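Local atomic coordinates of phosphoribosylaminoimidazole-succinocarboxamide synthase (Pyrococcus horikoshii, PDB entry 4O81), a protein that catalyses the ATP-dependent ligation of L-aspartate to carboxyaminoimidazole ribonucleotide, giving SAICAR in de novo purine biosynthesis. Residues Pro87-Val92 and Glu118-Asn123. Residues are numbered along the deposited sequence; the frame is centred on the assembly and turned at random.
With CD (cadmium ion), chain H; CD (cadmium ion), chain E; AMP (adenosine monophosphate), chain K.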
loop_
_atom_site.group_PDB
_atom_site.type_symbol
_atom_site.label_atom_id
_atom_site.label_comp_id
_atom_site.label_asym_id
_atom_site.label_seq_id
_atom_site.Cartn_x
_atom_site.Cartn_y
_atom_site.Cartn_z
ATOM N N PRO A 87 -12.238 -16.111 19.381
ATOM C CA PRO A 87 -11.653 -15.645 20.638
ATOM C C PRO A 87 -10.218 -15.148 20.423
ATOM O O PRO A 87 -9.287 -15.592 21.105
ATOM C CB PRO A 87 -11.693 -16.896 21.526
ATOM C CG PRO A 87 -11.637 -18.044 20.573
ATOM C CD PRO A 87 -12.220 -17.580 19.262
ATOM N N LEU A 88 -10.068 -14.217 19.484
ATOM C CA LEU A 88 -8.771 -13.736 19.041
ATOM C C LEU A 88 -8.654 -12.216 19.070
ATOM O O LEU A 88 -9.622 -11.493 18.801
ATOM C CB LEU A 88 -8.488 -14.209 17.604
ATOM C CG LEU A 88 -8.410 -15.708 17.279
ATOM C CD1 LEU A 88 -8.197 -15.900 15.783
ATOM C CD2 LEU A 88 -7.306 -16.412 18.065
ATOM N N GLU A 89 -7.455 -11.753 19.409
ATOM C CA GLU A 89 -6.985 -10.436 18.994
ATOM C C GLU A 89 -5.976 -10.671 17.871
ATOM O O GLU A 89 -5.010 -11.415 18.046
ATOM C CB GLU A 89 -6.339 -9.684 20.148
ATOM C CG GLU A 89 -7.267 -9.460 21.328
ATOM C CD GLU A 89 -6.597 -8.752 22.497
ATOM O OE1 GLU A 89 -5.342 -8.705 22.556
ATOM O OE2 GLU A 89 -7.341 -8.250 23.366
ATOM N N VAL A 90 -6.235 -10.074 16.710
ATOM C CA VAL A 90 -5.345 -10.196 15.564
ATOM C C VAL A 90 -4.600 -8.880 15.429
ATOM O O VAL A 90 -5.190 -7.858 15.087
ATOM C CB VAL A 90 -6.118 -10.572 14.278
ATOM C CG1 VAL A 90 -5.170 -10.748 13.101
ATOM C CG2 VAL A 90 -6.965 -11.833 14.508
ATOM N N VAL A 91 -3.300 -8.921 15.722
ATOM C CA VAL A 91 -2.457 -7.736 15.719
ATOM C C VAL A 91 -1.566 -7.668 14.478
ATOM O O VAL A 91 -0.872 -8.631 14.140
ATOM C CB VAL A 91 -1.608 -7.646 17.019
ATOM C CG1 VAL A 91 -0.566 -6.541 16.936
ATOM C CG2 VAL A 91 -2.506 -7.429 18.234
ATOM N N VAL A 92 -1.602 -6.534 13.787
ATOM C CA VAL A 92 -0.736 -6.337 12.635
ATOM C C VAL A 92 0.237 -5.212 12.971
ATOM O O VAL A 92 -0.177 -4.169 13.522
ATOM C CB VAL A 92 -1.500 -5.999 11.337
ATOM C CG1 VAL A 92 -0.536 -5.932 10.148
ATOM C CG2 VAL A 92 -2.591 -7.015 11.072
ATOM N N GLU A 118 0.456 -11.082 14.497
ATOM C CA GLU A 118 0.451 -11.862 15.737
ATOM C C GLU A 118 -0.984 -12.218 16.155
ATOM O O GLU A 118 -1.900 -11.394 16.006
ATOM C CB GLU A 118 1.128 -11.084 16.869
ATOM C CG GLU A 118 2.599 -10.764 16.633
ATOM C CD GLU A 118 3.127 -9.679 17.565
ATOM O OE1 GLU A 118 2.342 -9.004 18.298
ATOM O OE2 GLU A 118 4.354 -9.490 17.558
ATOM N N LEU A 119 -1.159 -13.438 16.668
ATOM C CA LEU A 119 -2.446 -13.922 17.199
ATOM C C LEU A 119 -2.390 -13.976 18.709
ATOM O O LEU A 119 -1.417 -14.474 19.284
ATOM C CB LEU A 119 -2.787 -15.323 16.680
ATOM C CG LEU A 119 -2.822 -15.549 15.169
ATOM C CD1 LEU A 119 -2.998 -17.015 14.835
ATOM C CD2 LEU A 119 -3.914 -14.732 14.497
ATOM N N TYR A 120 -3.430 -13.454 19.345
ATOM C CA TYR A 120 -3.544 -13.507 20.789
ATOM C C TYR A 120 -4.864 -14.141 21.151
ATOM O O TYR A 120 -5.909 -13.839 20.558
ATOM C CB TYR A 120 -3.462 -12.111 21.410
ATOM C CG TYR A 120 -2.104 -11.458 21.237
ATOM C CD1 TYR A 120 -1.132 -11.569 22.226
ATOM C CD2 TYR A 120 -1.783 -10.763 20.060
ATOM C CE1 TYR A 120 0.114 -10.976 22.081
ATOM C CE2 TYR A 120 -0.541 -10.161 19.903
ATOM C CZ TYR A 120 0.398 -10.267 20.914
ATOM O OH TYR A 120 1.638 -9.708 20.755
ATOM N N TYR A 121 -4.806 -15.026 22.136
ATOM C CA TYR A 121 -5.996 -15.655 22.653
ATOM C C TYR A 121 -6.694 -14.652 23.578
ATOM O O TYR A 121 -6.110 -14.170 24.554
ATOM C CB TYR A 121 -5.623 -16.942 23.383
ATOM C CG TYR A 121 -6.742 -17.602 24.152
ATOM C CD1 TYR A 121 -8.051 -17.675 23.638
ATOM C CD2 TYR A 121 -6.490 -18.178 25.382
ATOM C CE1 TYR A 121 -9.065 -18.292 24.349
ATOM C CE2 TYR A 121 -7.492 -18.811 26.091
ATOM C CZ TYR A 121 -8.769 -18.864 25.573
ATOM O OH TYR A 121 -9.745 -19.497 26.300
ATOM N N LYS A 122 -7.938 -14.327 23.244
ATOM C CA LYS A 122 -8.692 -13.321 24.003
ATOM C C LYS A 122 -9.206 -13.936 25.293
ATOM O O LYS A 122 -10.192 -14.663 25.269
ATOM C CB LYS A 122 -9.831 -12.750 23.151
ATOM C CG LYS A 122 -10.312 -11.377 23.593
ATOM C CD LYS A 122 -11.366 -10.796 22.648
ATOM C CE LYS A 122 -11.542 -9.302 22.874
ATOM N NZ LYS A 122 -12.361 -8.952 24.072
ATOM N N ASN A 123 -8.518 -13.650 26.403
ATOM C CA ASN A 123 -8.782 -14.270 27.703
ATOM C C ASN A 123 -8.183 -13.431 28.813
ATOM O O ASN A 123 -6.967 -13.375 28.948
ATOM C CB ASN A 123 -8.184 -15.684 27.754
ATOM C CG ASN A 123 -8.508 -16.419 29.049
ATOM O OD1 ASN A 123 -7.955 -16.130 30.122
ATOM N ND2 ASN A 123 -9.385 -17.404 28.943
HETATM CD CD CD H . -3.620 -7.604 23.543
HETATM CD CD CD E . -8.037 -8.224 25.936
HETATM P P AMP K . 1.199 -4.440 22.169
HETATM O O1P AMP K . 1.164 -5.945 21.971
HETATM O O2P AMP K . 2.442 -3.778 21.639
HETATM O O3P AMP K . 0.879 -3.976 23.562
HETATM O "O5'" AMP K . -0.060 -3.891 21.287
HETATM C "C5'" AMP K . -0.081 -3.901 19.845
HETATM C "C4'" AMP K . -1.222 -3.084 19.201
HETATM O "O4'" AMP K . -2.477 -3.750 19.311
HETATM C "C3'" AMP K . -1.459 -1.691 19.791
HETATM O "O3'" AMP K . -1.918 -0.803 18.761
HETATM C "C2'" AMP K . -2.589 -1.889 20.771
HETATM O "O2'" AMP K . -3.350 -0.689 20.949
HETATM C "C1'" AMP K . -3.400 -2.996 20.110
HETATM N N9 AMP K . -4.034 -3.841 21.150
HETATM C C8 AMP K . -3.534 -4.981 21.667
HETATM N N7 AMP K . -4.374 -5.497 22.602
HETATM C C5 AMP K . -5.432 -4.688 22.705
HETATM C C6 AMP K . -6.686 -4.648 23.507
HETATM N N6 AMP K . -6.974 -5.611 24.418
HETATM N N1 AMP K . -7.530 -3.605 23.283
HETATM C C2 AMP K . -7.254 -2.635 22.384
HETATM N N3 AMP K . -6.137 -2.618 21.627
HETATM C C4 AMP K . -5.207 -3.593 21.737
HETATM O O HOH W 1 -1.714 -7.649 21.890
#
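Pro87 O accepts a nearly straight hydrogen bond from Lys122 N (2.8 Å), which approaches from well above the carbonyl plane. Pro87 O also lies at the edge of the Tyr121 ring, 3.5 Å from Tyr121 CD1. Pro87 sits in a loop-like interruption of strand 84-93, a place that tolerates proline because only its carbonyl is needed for this pairing. Regular antiparallel pairing with strand 111-121 resumes at Leu88, which stands opposite Tyr121 in a non-hydrogen-bonded pair and gives Tyr120 O a CA-H...O contact; its apolar side chain joins Ile131 and Ile141 on the side of the sheet away from the nucleotide. Glu89 and Tyr120 form a hydrogen-bonded pair through both backbone N-H groups. With CG anti to the carbonyl carbon (chi1 -59°) and an extended chain beyond, Glu89 carries its carboxylate to two cadmium ions: OE1 binds one at 2.3 Å, which also holds AMP N7 (2.4 Å) and a water, and OE2 binds the second at 2.7 Å together with Asp128. That water sits 3.3 Å above the Tyr120 ring, over its centre. Val90, beta-branched and suited to an extended strand, meets Leu119 CD2 through CG2 and packs on helix 143-165. Val91 returns to the nucleotide face beside Glu118, its hydrogen-bonded partner; compact and apolar, it sets CG2 3.8 Å from Tyr120 CE2 and against AMP O4' of the ribose. Tyr120 thus offers its ring to Val91 and its hydroxyl to Glu118, OH donating to Glu118 OE1 (2.7 Å) from above the carboxylate plane. Alternation separates a largely apolar face (Leu88, Val90, Leu119) from the nucleotide face, where Glu89, Val91 and Tyr120 line the AMP site; the metals probably offset the charge of Glu89, and Arg93, salt-bridged to Glu118 OE1 and bonded to AMP, ties Glu118 to that site.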